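Local coordinates for protein fluvirucin B1 DH domain from module 1 (Actinomadura vulgaris, PDB 6OBV) that probably dehydrates the beta-hydroxyacyl intermediate made by the first module of the fluvirucin B1 polyketide synthase, leaving an alpha,beta-unsaturated chain, at residues A[49-61]-A[109-123]. Numbering follows the deposited sequence.
Sequences QGGMVLTGRISTT and IEGDEPVQLQVAVTA
Met-52, Leu-54, Gly-56 and Ile-58 pair with Val-121, Val-119, Leu-117 and Val-115 through eight backbone hydrogen bonds, joining antiparallel strands 52-58 and 115-121 at 157°. Leu-117 N reaches Gly-56 O (2.9 Å) from above the carbonyl plane, whereas Val-119 N lies in the plane of the Leu-54 carbonyl, 2.8 Å from Leu-54 O. On the apolar face the Ile-58 side chain, with CG1 held between its own backbone N and carbonyl carbon (chi1 60°), lies alongside that of Val-115, CG1 3.9 Å from Val-115 CB; Ile-58 CG2 meets Leu-117 CD1 at 4.0 Å, the two side chains nearly perpendicular. On the other face the extended Gln-118 passes Val-53 at a slant, Gln-118 OE1 3.2 Å from Val-53 CG2, while the Arg-57 side chain runs beside Pro-114, its NH2 3.7 Å from Pro-114 CG. This face meets the second subunit, where Gln-118 NE2 hydrogen-bonds Glu-45 O of that subunit and Thr-55 OG1 its Leu-30 O. Past the strands, a water accepts from Thr-60 N and donates to Gly-111 O and Glu-113 O, tying Thr-60 to the type II' turn 110-113. Strands 40-45 and 130-137 continue the sheet on either side, and Leu-117, Val-119 and Val-121 pack on helix 79-92, consistent with one half of the double hot-dog fold of polyketide synthase dehydratases.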
loop_
_atom_site.group_PDB
_atom_site.type_symbol
_atom_site.label_atom_id
_atom_site.label_comp_id
_atom_site.label_asym_id
_atom_site.label_seq_id
_atom_site.Cartn_x
_atom_site.Cartn_y
_atom_site.Cartn_z
ATOM N N GLN A 49 4.435 -14.045 -1.223
ATOM C CA GLN A 49 4.601 -14.449 0.166
ATOM C C GLN A 49 5.168 -13.308 0.997
ATOM O O GLN A 49 5.651 -13.544 2.108
ATOM C CB GLN A 49 5.458 -15.717 0.290
ATOM C CG GLN A 49 4.664 -17.028 0.517
ATOM C CD GLN A 49 3.586 -17.307 -0.526
ATOM O OE1 GLN A 49 2.396 -17.158 -0.253
ATOM N NE2 GLN A 49 4.001 -17.725 -1.721
ATOM N N GLY A 50 5.079 -12.081 0.488
ATOM C CA GLY A 50 5.380 -10.911 1.272
ATOM C C GLY A 50 4.328 -10.716 2.348
ATOM O O GLY A 50 3.436 -11.540 2.557
ATOM N N GLY A 51 4.434 -9.591 3.038
ATOM C CA GLY A 51 3.572 -9.356 4.172
ATOM C C GLY A 51 2.575 -8.231 4.002
ATOM O O GLY A 51 1.621 -8.331 3.226
ATOM N N MET A 52 2.782 -7.150 4.743
ATOM C CA MET A 52 1.823 -6.063 4.811
ATOM C C MET A 52 2.573 -4.752 4.900
ATOM O O MET A 52 3.679 -4.692 5.446
ATOM C CB MET A 52 0.916 -6.207 6.035
ATOM C CG MET A 52 -0.156 -5.167 6.161
ATOM S SD MET A 52 -1.299 -5.639 7.467
ATOM C CE MET A 52 -1.967 -7.160 6.778
ATOM N N VAL A 53 1.961 -3.698 4.373
ATOM C CA VAL A 53 2.449 -2.342 4.574
ATOM C C VAL A 53 1.250 -1.502 4.989
ATOM O O VAL A 53 0.161 -1.629 4.412
ATOM C CB VAL A 53 3.154 -1.781 3.322
ATOM C CG1 VAL A 53 2.158 -1.551 2.172
ATOM C CG2 VAL A 53 3.900 -0.508 3.654
ATOM N N LEU A 54 1.417 -0.734 6.062
ATOM C CA LEU A 54 0.420 0.226 6.514
ATOM C C LEU A 54 0.947 1.616 6.223
ATOM O O LEU A 54 2.141 1.884 6.408
ATOM C CB LEU A 54 0.132 0.093 8.010
ATOM C CG LEU A 54 -0.600 -1.174 8.445
ATOM C CD1 LEU A 54 0.370 -2.375 8.487
ATOM C CD2 LEU A 54 -1.255 -0.940 9.802
ATOM N N THR A 55 0.057 2.493 5.770
ATOM C CA THR A 55 0.444 3.807 5.293
ATOM C C THR A 55 -0.343 4.871 6.038
ATOM O O THR A 55 -1.482 4.641 6.449
ATOM C CB THR A 55 0.176 3.959 3.803
ATOM O OG1 THR A 55 -1.253 3.963 3.599
ATOM C CG2 THR A 55 0.823 2.816 3.038
ATOM N N GLY A 56 0.266 6.042 6.186
ATOM C CA GLY A 56 -0.427 7.147 6.800
ATOM C C GLY A 56 0.282 8.444 6.510
ATOM O O GLY A 56 1.205 8.503 5.694
ATOM N N ARG A 57 -0.181 9.497 7.173
ATOM C CA ARG A 57 0.393 10.821 6.992
ATOM C C ARG A 57 0.188 11.614 8.277
ATOM O O ARG A 57 -0.807 11.424 8.982
ATOM C CB ARG A 57 -0.223 11.537 5.781
ATOM C CG ARG A 57 -1.072 12.733 6.126
ATOM C CD ARG A 57 -1.691 13.370 4.902
ATOM N NE ARG A 57 -0.701 13.984 4.025
ATOM C CZ ARG A 57 -0.994 14.574 2.866
ATOM N NH1 ARG A 57 -2.254 14.628 2.445
ATOM N NH2 ARG A 57 -0.029 15.107 2.122
ATOM N N ILE A 58 1.156 12.482 8.597
ATOM C CA ILE A 58 1.055 13.344 9.767
ATOM C C ILE A 58 1.549 14.738 9.403
ATOM O O ILE A 58 2.253 14.938 8.410
ATOM C CB ILE A 58 1.839 12.786 10.982
ATOM C CG1 ILE A 58 3.309 12.637 10.641
ATOM C CG2 ILE A 58 1.261 11.438 11.451
ATOM C CD1 ILE A 58 4.120 12.006 11.749
ATOM N N SER A 59 1.169 15.709 10.228
ATOM C CA SER A 59 1.577 17.101 10.053
ATOM C C SER A 59 1.213 17.839 11.327
ATOM O O SER A 59 0.297 17.430 12.040
ATOM C CB SER A 59 0.897 17.749 8.849
ATOM O OG SER A 59 -0.248 18.479 9.241
ATOM N N THR A 60 1.926 18.935 11.610
ATOM C CA THR A 60 1.574 19.714 12.798
ATOM C C THR A 60 0.140 20.222 12.727
ATOM O O THR A 60 -0.453 20.544 13.762
ATOM C CB THR A 60 2.535 20.897 12.998
ATOM O OG1 THR A 60 2.431 21.792 11.887
ATOM C CG2 THR A 60 3.987 20.424 13.112
ATOM N N THR A 61 -0.444 20.271 11.529
ATOM C CA THR A 61 -1.812 20.752 11.384
ATOM C C THR A 61 -2.821 19.717 11.871
ATOM O O THR A 61 -3.813 20.071 12.508
ATOM C CB THR A 61 -2.086 21.104 9.920
ATOM O OG1 THR A 61 -1.247 22.192 9.546
ATOM C CG2 THR A 61 -3.532 21.477 9.709
ATOM N N ILE A 109 10.645 16.986 11.811
ATOM C CA ILE A 109 9.431 17.554 11.233
ATOM C C ILE A 109 9.715 18.999 10.874
ATOM O O ILE A 109 9.922 19.830 11.764
ATOM C CB ILE A 109 8.238 17.490 12.200
ATOM C CG1 ILE A 109 8.086 16.106 12.837
ATOM C CG2 ILE A 109 6.985 17.944 11.455
ATOM C CD1 ILE A 109 7.574 15.035 11.906
ATOM N N GLU A 110 9.682 19.321 9.586
ATOM C CA GLU A 110 10.042 20.659 9.124
ATOM C C GLU A 110 8.778 21.508 9.009
ATOM O O GLU A 110 8.074 21.460 7.998
ATOM C CB GLU A 110 10.789 20.579 7.798
ATOM C CG GLU A 110 11.660 21.795 7.514
ATOM C CD GLU A 110 12.622 22.113 8.659
ATOM O OE1 GLU A 110 13.442 21.234 9.017
ATOM O OE2 GLU A 110 12.556 23.249 9.192
ATOM N N GLY A 111 8.497 22.300 10.042
ATOM C CA GLY A 111 7.343 23.191 9.986
ATOM C C GLY A 111 6.050 22.398 9.920
ATOM O O GLY A 111 5.892 21.362 10.578
ATOM N N ASP A 112 5.113 22.884 9.105
ATOM C CA ASP A 112 3.829 22.217 8.901
ATOM C C ASP A 112 3.810 21.338 7.649
ATOM O O ASP A 112 2.730 20.967 7.173
ATOM C CB ASP A 112 2.697 23.250 8.839
ATOM C CG ASP A 112 2.823 24.188 7.654
ATOM O OD1 ASP A 112 3.887 24.199 6.996
ATOM O OD2 ASP A 112 1.845 24.910 7.371
ATOM N N GLU A 113 4.970 21.010 7.103
ATOM C CA GLU A 113 5.015 20.125 5.957
ATOM C C GLU A 113 4.513 18.740 6.354
ATOM O O GLU A 113 4.910 18.218 7.401
ATOM C CB GLU A 113 6.437 20.039 5.426
ATOM C CG GLU A 113 6.685 20.888 4.201
ATOM C CD GLU A 113 7.954 20.479 3.494
ATOM O OE1 GLU A 113 7.877 19.615 2.587
ATOM O OE2 GLU A 113 9.027 21.006 3.868
ATOM N N PRO A 114 3.646 18.117 5.561
ATOM C CA PRO A 114 3.182 16.770 5.895
ATOM C C PRO A 114 4.269 15.725 5.698
ATOM O O PRO A 114 5.190 15.885 4.893
ATOM C CB PRO A 114 2.023 16.549 4.925
ATOM C CG PRO A 114 2.347 17.389 3.785
ATOM C CD PRO A 114 3.006 18.626 4.345
ATOM N N VAL A 115 4.141 14.636 6.447
ATOM C CA VAL A 115 5.069 13.514 6.399
ATOM C C VAL A 115 4.300 12.259 6.017
ATOM O O VAL A 115 3.287 11.927 6.648
ATOM C CB VAL A 115 5.779 13.328 7.748
ATOM C CG1 VAL A 115 6.738 12.160 7.694
ATOM C CG2 VAL A 115 6.482 14.625 8.169
ATOM N N GLN A 116 4.779 11.567 4.982
ATOM C CA GLN A 116 4.239 10.264 4.618
ATOM C C GLN A 116 4.875 9.180 5.481
ATOM O O GLN A 116 6.096 9.157 5.650
ATOM C CB GLN A 116 4.506 9.970 3.142
ATOM C CG GLN A 116 3.704 10.815 2.191
ATOM C CD GLN A 116 3.893 10.365 0.757
ATOM O OE1 GLN A 116 4.964 9.845 0.382
ATOM N NE2 GLN A 116 2.848 10.539 -0.055
ATOM N N LEU A 117 4.054 8.285 6.032
ATOM C CA LEU A 117 4.531 7.205 6.895
ATOM C C LEU A 117 4.281 5.867 6.222
ATOM O O LEU A 117 3.244 5.684 5.584
ATOM C CB LEU A 117 3.812 7.209 8.247
ATOM C CG LEU A 117 3.955 8.409 9.175
ATOM C CD1 LEU A 117 3.199 8.117 10.499
ATOM C CD2 LEU A 117 5.422 8.688 9.436
ATOM N N GLN A 118 5.215 4.926 6.373
ATOM C CA GLN A 118 4.977 3.553 5.932
ATOM C C GLN A 118 5.555 2.586 6.950
ATOM O O GLN A 118 6.732 2.689 7.303
ATOM C CB GLN A 118 5.594 3.257 4.560
ATOM C CG GLN A 118 4.635 3.346 3.409
ATOM C CD GLN A 118 5.172 2.683 2.152
ATOM O OE1 GLN A 118 5.772 1.611 2.207
ATOM N NE2 GLN A 118 4.965 3.326 1.015
ATOM N N VAL A 119 4.730 1.642 7.392
ATOM C CA VAL A 119 5.115 0.616 8.348
ATOM C C VAL A 119 5.050 -0.718 7.619
ATOM O O VAL A 119 3.967 -1.172 7.235
ATOM C CB VAL A 119 4.209 0.611 9.591
ATOM C CG1 VAL A 119 4.735 -0.392 10.597
ATOM C CG2 VAL A 119 4.107 2.013 10.223
ATOM N N ALA A 120 6.201 -1.341 7.401
ATOM C CA ALA A 120 6.266 -2.593 6.666
ATOM C C ALA A 120 6.444 -3.751 7.641
ATOM O O ALA A 120 7.253 -3.669 8.569
ATOM C CB ALA A 120 7.410 -2.560 5.655
ATOM N N VAL A 121 5.669 -4.818 7.434
ATOM C CA VAL A 121 5.678 -6.003 8.288
ATOM C C VAL A 121 5.863 -7.228 7.396
ATOM O O VAL A 121 5.136 -7.397 6.413
ATOM C CB VAL A 121 4.375 -6.118 9.105
ATOM C CG1 VAL A 121 4.367 -7.387 9.919
ATOM C CG2 VAL A 121 4.201 -4.901 10.009
ATOM N N THR A 122 6.825 -8.081 7.732
ATOM C CA THR A 122 7.085 -9.234 6.883
ATOM C C THR A 122 6.109 -10.373 7.185
ATOM O O THR A 122 5.340 -10.345 8.150
ATOM C CB THR A 122 8.519 -9.738 7.057
ATOM O OG1 THR A 122 8.710 -10.157 8.417
ATOM C CG2 THR A 122 9.558 -8.642 6.707
ATOM N N ALA A 123 6.136 -11.384 6.322
ATOM C CA ALA A 123 5.497 -12.644 6.660
ATOM C C ALA A 123 6.187 -13.226 7.884
ATOM O O ALA A 123 7.389 -13.027 8.091
ATOM C CB ALA A 123 5.575 -13.630 5.491
HETATM O O HOH W 1 4.479 19.163 9.771
#